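Local coordinates for protein 2-aminomuconate 6-semialdehyde dehydrogenase (Burkholderia cenocepacia, PDB 4U3W) that probably oxidises 2-aminomuconate 6-semialdehyde to 2-aminomuconate with NAD+ as the electron acceptor, as a member of the aldehyde dehydrogenase family, at residues A[233-236]-A[237-240]; A[25-29]-A[30-34]. One frame throughout, in Å; residues are numbered along the deposited sequence.

The hairpin of contact 2 (residues 25-34) comes near the start of the modelled chain, and contact 1 (residues 233-240) follows some two hundred residues later as short helix 233-238 and the residues next to it in the chain. Their centres lie about 18 Å apart on the same side of the chain's centre, and their nearest atoms are about 7 Å apart without touching. Helix 58-76 links them: Leu-60 meets His-26 and Ile-28 of the hairpin, while Val-61 and Asp-62 meet Ala-233 and His-240, respectively. Ala-56, just ahead of that helix, also touches both His-26 and Ala-233. The N-terminal hairpin and helix 233-238 are thus held to one shared helix.

Contact 1 of 2, residues A[233-236]-A[237-240]; sequences AGEF and LTRH
Thr-238 turns back onto the carbonyl of Glu-235 at the last turn of helix 233-238. Its CB lies 3.7 Å from Glu-235 O. From there the side chain forks. CG2 packs 3.3 Å from Gly-234 O. OG1 of Thr-238 donates to Glu-235 O at 2.7 Å, a bond to the carbonyl three residues earlier that is common for threonine in helices. The chi1 of 65° sets OG1 between the backbone N and the carbonyl carbon, aiming it at the preceding turn. The hydroxyl reaches Glu-235 O at a C=O...donor angle of 123°, whereas the backbone N of Arg-239, 3.2 Å from the same oxygen, comes in nearly along the C=O axis. Thr-238 also packs the helix on strand 153-169 (Ile-169) and helix 252-261 (Ile-258, Ala-261).

The guanidinium of Arg-239 leans back over Glu-235, whose CG lies over one of its faces. A salt bridge between Glu-235 OE1 and Arg-239 NH1 is doubtful in detail, the two atoms being modelled too close together. The Arg-239 and Phe-236 side chains lie side by side, with NH2 3.8 Å from CD1. His-240 NE2 is hydrogen-bonded to Asp-62 OD1. Glu-235 O thus takes two donors, and the buried threonine hydroxyl spends its hydrogen on a main-chain carbonyl of its own helix.

Contact 2 of 2, residues A[25-29]-A[30-34]; sequences RHYIN and GEFVA
The ring of Tyr-27 presents its edge to the face of Phe-32 in a T-shaped (edge-to-face) stack, with centroids 4.8 Å apart and planes inclined at 56°. Tyr-27 CD1 sits over the centre of the Phe-32 ring, and its nearest atom there is CE2 at 3.6 Å. With CG anti to the backbone N (chi1 -177°), the tyrosine lies along the hairpin toward the turn, and its OH comes 3.3 Å from Gly-30 CA.

On the other face of the two strands, Val-33 CG2 touches both Ile-28 CD1 and His-26 CB. The His-26 ring lies beside the end of the second strand, its edge turned to the carbonyl of Ala-34, with CD2 3.8 Å from Ala-34 O.

These side chains ride on a beta hairpin with a two-residue loop, closed by a type I' turn from Ile-28 to Glu-31 with Asn-29 and Gly-30 at its corners, both at positive phi. His-26 with Val-33 and Ile-28 with Glu-31 are the hydrogen-bonded pairs. Tyr-27 and Phe-32 form the non-hydrogen-bonded pair between them, where Phe-32 CA makes a CA-H...O contact of 3.2 Å with His-26 O. Ile-28 O accepts from Glu-31 N at 3.3 Å, the donor standing well above the carbonyl plane, and a water bridges the same oxygen to Glu-31 OE2.

Farther out, helix 203-214 covers the aromatic pair: Phe-32 packs on Thr-206, Ala-209 and Glu-210, while Tyr-27 OH is hydrogen-bonded to His-213. The imidazole of His-26 is held at both nitrogens, ND1 by the backbone N of His-226 and NE2 by Ser-35 OG, and Leu-60 of helix 58-76 packs against both His-26 and Ile-28.

Contact 1 of 2, residues A[233-236]-A[237-240]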
ATOM      1  N   ALA A 233      -7.373 -37.037 -17.469  1.00 30.69           N
ATOM      2  CA  ALA A 233      -8.047 -35.761 -17.336  1.00 32.39           C
ATOM      3  C   ALA A 233      -7.133 -34.602 -16.851  1.00 33.51           C
ATOM      4  O   ALA A 233      -7.225 -33.507 -17.384  1.00 31.87           O
ATOM      5  CB  ALA A 233      -9.270 -35.918 -16.423  1.00 30.60           C
ATOM      6  N   GLY A 234      -6.231 -34.849 -15.899  1.00 34.01           N
ATOM      7  CA  GLY A 234      -5.370 -33.761 -15.419  1.00 33.70           C
ATOM      8  C   GLY A 234      -4.474 -33.187 -16.518  1.00 32.85           C
ATOM      9  O   GLY A 234      -4.440 -31.952 -16.771  1.00 32.09           O
ATOM     10  N   GLU A 235      -3.795 -34.090 -17.220  1.00 33.17           N
ATOM     11  CA  GLU A 235      -2.980 -33.682 -18.355  1.00 33.72           C
ATOM     12  C   GLU A 235      -3.796 -32.982 -19.433  1.00 34.25           C
ATOM     13  O   GLU A 235      -3.362 -31.961 -19.989  1.00 35.67           O
ATOM     14  CB  GLU A 235      -2.294 -34.894 -18.987  1.00 37.15           C
ATOM     15  CG  GLU A 235      -1.457 -34.512 -20.169  1.00 42.29           C
ATOM     16  CD  GLU A 235      -0.753 -35.712 -20.769  1.00 49.72           C
ATOM     17  OE1 GLU A 235      -0.845 -35.880 -21.998  1.00 53.97           O
ATOM     18  OE2 GLU A 235      -0.173 -36.525 -20.022  1.00 50.21           O
ATOM     19  N   PHE A 236      -4.955 -33.545 -19.775  1.00 34.11           N
ATOM     20  CA  PHE A 236      -5.787 -32.938 -20.825  1.00 32.93           C
ATOM     21  C   PHE A 236      -6.120 -31.484 -20.494  1.00 33.57           C
ATOM     22  O   PHE A 236      -6.154 -30.603 -21.365  1.00 33.67           O
ATOM     23  CB  PHE A 236      -7.075 -33.721 -20.992  1.00 32.70           C
ATOM     24  CG  PHE A 236      -6.866 -35.207 -21.244  1.00 33.22           C
ATOM     25  CD1 PHE A 236      -5.670 -35.682 -21.756  1.00 34.16           C
ATOM     26  CD2 PHE A 236      -7.869 -36.102 -20.948  1.00 32.80           C
ATOM     27  CE1 PHE A 236      -5.459 -37.029 -21.958  1.00 38.26           C
ATOM     28  CE2 PHE A 236      -7.691 -37.480 -21.174  1.00 35.49           C
ATOM     29  CZ  PHE A 236      -6.468 -37.954 -21.680  1.00 37.35           C
ATOM     30  N   LEU A 237      -6.411 -31.248 -19.219  1.00 31.32           N
ATOM     31  CA  LEU A 237      -6.778 -29.905 -18.748  1.00 30.70           C
ATOM     32  C   LEU A 237      -5.626 -28.914 -18.972  1.00 34.86           C
ATOM     33  O   LEU A 237      -5.819 -27.800 -19.470  1.00 33.39           O
ATOM     34  CB  LEU A 237      -7.175 -29.985 -17.262  1.00 29.69           C
ATOM     35  CG  LEU A 237      -7.555 -28.628 -16.658  1.00 29.08           C
ATOM     36  CD1 LEU A 237      -8.688 -27.869 -17.423  1.00 36.95           C
ATOM     37  CD2 LEU A 237      -7.995 -28.876 -15.268  1.00 29.08           C
ATOM     38  N   THR A 238      -4.411 -29.326 -18.642  1.00 31.48           N
ATOM     39  CA  THR A 238      -3.253 -28.443 -18.769  1.00 31.97           C
ATOM     40  C   THR A 238      -2.872 -28.103 -20.197  1.00 40.55           C
ATOM     41  O   THR A 238      -2.284 -27.047 -20.428  1.00 40.56           O
ATOM     42  CB  THR A 238      -2.022 -29.072 -18.107  1.00 33.83           C
ATOM     43  OG1 THR A 238      -1.677 -30.259 -18.817  1.00 34.86           O
ATOM     44  CG2 THR A 238      -2.302 -29.445 -16.656  1.00 31.36           C
ATOM     45  N   ARG A 239      -3.172 -29.009 -21.147  1.00 38.60           N
ATOM     46  CA  ARG A 239      -2.841 -28.764 -22.534  1.00 40.54           C
ATOM     47  C   ARG A 239      -4.006 -28.106 -23.251  1.00 41.33           C
ATOM     48  O   ARG A 239      -3.935 -27.850 -24.474  1.00 41.63           O
ATOM     49  CB  ARG A 239      -2.463 -30.076 -23.232  1.00 48.14           C
ATOM     50  CG  ARG A 239      -1.207 -30.719 -22.654  1.00 55.98           C
ATOM     51  CD  ARG A 239      -0.819 -31.960 -23.455  1.00 63.46           C
ATOM     52  NE  ARG A 239      -2.040 -32.617 -23.922  1.00 68.35           N
ATOM     53  CZ  ARG A 239      -2.205 -33.925 -24.037  1.00 70.71           C
ATOM     54  NH1 ARG A 239      -1.208 -34.746 -23.743  1.00 72.28           N
ATOM     55  NH2 ARG A 239      -3.366 -34.408 -24.459  1.00 72.41           N
ATOM     56  N   HIS A 240      -5.094 -27.810 -22.545  1.00 36.76           N
ATOM     57  CA  HIS A 240      -6.219 -27.246 -23.309  1.00 37.50           C
ATOM     58  C   HIS A 240      -5.933 -25.806 -23.787  1.00 39.15           C
ATOM     59  O   HIS A 240      -5.520 -24.947 -23.015  1.00 41.51           O
ATOM     60  CB  HIS A 240      -7.496 -27.245 -22.510  1.00 35.36           C
ATOM     61  CG  HIS A 240      -8.699 -27.095 -23.373  1.00 34.60           C
ATOM     62  ND1 HIS A 240      -9.058 -25.889 -23.953  1.00 33.97           N
ATOM     63  CD2 HIS A 240      -9.599 -28.009 -23.804  1.00 35.86           C
ATOM     64  CE1 HIS A 240     -10.160 -26.060 -24.662  1.00 33.67           C
ATOM     65  NE2 HIS A 240     -10.488 -27.344 -24.619  1.00 38.38           N
TER

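Contact 2 of 2, residues A[25-29]-A[30-34]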
ATOM      1  N   ARG A  25     -20.084 -38.429 -10.053  1.00 25.92           N
ATOM      2  CA  ARG A  25     -20.187 -37.814 -11.373  1.00 27.23           C
ATOM      3  C   ARG A  25     -19.438 -36.478 -11.458  1.00 27.86           C
ATOM      4  O   ARG A  25     -19.124 -35.848 -10.411  1.00 29.26           O
ATOM      5  CB  ARG A  25     -21.678 -37.621 -11.719  1.00 26.97           C
ATOM      6  CG  ARG A  25     -22.488 -38.947 -11.890  1.00 26.22           C
ATOM      7  CD  ARG A  25     -23.983 -38.616 -12.100  1.00 28.41           C
ATOM      8  NE  ARG A  25     -24.813 -39.820 -12.231  1.00 30.46           N
ATOM      9  CZ  ARG A  25     -25.288 -40.514 -11.202  1.00 33.95           C
ATOM     10  NH1 ARG A  25     -25.029 -40.101  -9.948  1.00 34.40           N
ATOM     11  NH2 ARG A  25     -26.052 -41.598 -11.423  1.00 34.34           N
ATOM     12  N   HIS A  26     -19.094 -36.093 -12.693  1.00 23.33           N
ATOM     13  CA  HIS A  26     -18.592 -34.777 -13.012  1.00 24.90           C
ATOM     14  C   HIS A  26     -19.712 -33.765 -12.797  1.00 26.34           C
ATOM     15  O   HIS A  26     -20.892 -34.130 -12.780  1.00 28.14           O
ATOM     16  CB  HIS A  26     -18.089 -34.679 -14.483  1.00 24.47           C
ATOM     17  CG  HIS A  26     -17.293 -35.868 -14.907  1.00 22.79           C
ATOM     18  ND1 HIS A  26     -16.050 -36.156 -14.388  1.00 23.58           N
ATOM     19  CD2 HIS A  26     -17.603 -36.877 -15.780  1.00 25.50           C
ATOM     20  CE1 HIS A  26     -15.628 -37.314 -14.901  1.00 21.86           C
ATOM     21  NE2 HIS A  26     -16.536 -37.748 -15.777  1.00 25.72           N
ATOM     22  N   TYR A  27     -19.346 -32.497 -12.681  1.00 26.52           N
ATOM     23  CA  TYR A  27     -20.353 -31.429 -12.607  1.00 27.83           C
ATOM     24  C   TYR A  27     -20.003 -30.421 -13.670  1.00 29.42           C
ATOM     25  O   TYR A  27     -18.995 -29.728 -13.563  1.00 30.25           O
ATOM     26  CB  TYR A  27     -20.401 -30.773 -11.218  1.00 27.74           C
ATOM     27  CG  TYR A  27     -21.493 -29.702 -11.098  1.00 26.88           C
ATOM     28  CD1 TYR A  27     -22.828 -30.065 -10.972  1.00 30.49           C
ATOM     29  CD2 TYR A  27     -21.179 -28.342 -11.080  1.00 26.46           C
ATOM     30  CE1 TYR A  27     -23.856 -29.083 -10.862  1.00 30.12           C
ATOM     31  CE2 TYR A  27     -22.224 -27.311 -10.995  1.00 30.41           C
ATOM     32  CZ  TYR A  27     -23.553 -27.729 -10.881  1.00 31.07           C
ATOM     33  OH  TYR A  27     -24.594 -26.838 -10.767  1.00 33.74           O
ATOM     34  N   ILE A  28     -20.803 -30.371 -14.746  1.00 29.40           N
ATOM     35  CA  ILE A  28     -20.428 -29.530 -15.881  1.00 29.04           C
ATOM     36  C   ILE A  28     -21.606 -28.696 -16.378  1.00 31.24           C
ATOM     37  O   ILE A  28     -22.683 -29.244 -16.644  1.00 31.35           O
ATOM     38  CB  ILE A  28     -19.856 -30.429 -17.026  1.00 35.89           C
ATOM     39  CG1 ILE A  28     -18.579 -31.169 -16.550  1.00 32.45           C
ATOM     40  CG2 ILE A  28     -19.599 -29.639 -18.293  1.00 34.15           C
ATOM     41  CD1 ILE A  28     -18.052 -32.216 -17.627  1.00 33.20           C
ATOM     42  N   ASN A  29     -21.418 -27.382 -16.477  1.00 29.33           N
ATOM     43  CA  ASN A  29     -22.474 -26.497 -16.971  1.00 33.85           C
ATOM     44  C   ASN A  29     -23.791 -26.670 -16.190  1.00 33.70           C
ATOM     45  O   ASN A  29     -24.868 -26.822 -16.783  1.00 36.38           O
ATOM     46  CB  ASN A  29     -22.718 -26.716 -18.500  1.00 37.26           C
ATOM     47  CG  ASN A  29     -23.302 -25.478 -19.169  1.00 41.11           C
ATOM     48  OD1 ASN A  29     -23.149 -24.355 -18.660  1.00 39.05           O
ATOM     49  ND2 ASN A  29     -23.912 -25.657 -20.344  1.00 42.59           N
ATOM     50  N   GLY A  30     -23.692 -26.727 -14.869  1.00 33.31           N
ATOM     51  CA  GLY A  30     -24.877 -26.734 -14.034  1.00 35.02           C
ATOM     52  C   GLY A  30     -25.566 -28.070 -13.855  1.00 35.15           C
ATOM     53  O   GLY A  30     -26.627 -28.129 -13.257  1.00 36.04           O
ATOM     54  N   GLU A  31     -24.956 -29.162 -14.290  1.00 33.56           N
ATOM     55  CA  GLU A  31     -25.534 -30.485 -13.995  1.00 30.65           C
ATOM     56  C   GLU A  31     -24.490 -31.582 -13.760  1.00 29.50           C
ATOM     57  O   GLU A  31     -23.379 -31.513 -14.273  1.00 27.68           O
ATOM     58  CB  GLU A  31     -26.454 -30.937 -15.154  1.00 36.20           C
ATOM     59  CG  GLU A  31     -25.754 -31.011 -16.478  1.00 38.75           C
ATOM     60  CD  GLU A  31     -26.608 -31.640 -17.646  1.00 57.91           C
ATOM     61  OE1 GLU A  31     -27.710 -32.202 -17.423  1.00 58.98           O
ATOM     62  OE2 GLU A  31     -26.150 -31.572 -18.803  1.00 55.20           O
ATOM     63  N   PHE A  32     -24.865 -32.603 -12.986  1.00 28.84           N
ATOM     64  CA  PHE A  32     -24.049 -33.784 -12.835  1.00 30.42           C
ATOM     65  C   PHE A  32     -24.206 -34.662 -14.058  1.00 33.24           C
ATOM     66  O   PHE A  32     -25.325 -34.792 -14.598  1.00 34.04           O
ATOM     67  CB  PHE A  32     -24.427 -34.534 -11.568  1.00 28.48           C
ATOM     68  CG  PHE A  32     -23.989 -33.788 -10.293  1.00 30.08           C
ATOM     69  CD1 PHE A  32     -22.696 -33.928  -9.804  1.00 27.61           C
ATOM     70  CD2 PHE A  32     -24.870 -32.913  -9.659  1.00 30.59           C
ATOM     71  CE1 PHE A  32     -22.265 -33.203  -8.626  1.00 29.61           C
ATOM     72  CE2 PHE A  32     -24.467 -32.206  -8.523  1.00 32.72           C
ATOM     73  CZ  PHE A  32     -23.173 -32.355  -7.991  1.00 30.19           C
ATOM     74  N   VAL A  33     -23.075 -35.209 -14.519  1.00 30.23           N
ATOM     75  CA  VAL A  33     -23.029 -36.000 -15.764  1.00 31.26           C
ATOM     76  C   VAL A  33     -22.011 -37.111 -15.539  1.00 31.36           C
ATOM     77  O   VAL A  33     -20.953 -36.853 -14.963  1.00 26.21           O
ATOM     78  CB  VAL A  33     -22.665 -35.146 -17.040  1.00 37.35           C
ATOM     79  CG1 VAL A  33     -23.715 -34.060 -17.300  1.00 39.32           C
ATOM     80  CG2 VAL A  33     -21.276 -34.495 -16.936  1.00 33.56           C
ATOM     81  N   ALA A  34     -22.346 -38.340 -15.936  1.00 26.99           N
ATOM     82  CA  ALA A  34     -21.396 -39.452 -15.891  1.00 27.94           C
ATOM     83  C   ALA A  34     -20.460 -39.401 -17.088  1.00 26.83           C
ATOM     84  O   ALA A  34     -20.442 -38.420 -17.816  1.00 25.69           O
ATOM     85  CB  ALA A  34     -22.154 -40.834 -15.844  1.00 23.98           C
TER
HETATM   86  O   HOH W   1     -23.480 -30.601 -18.764  1.00 39.35           O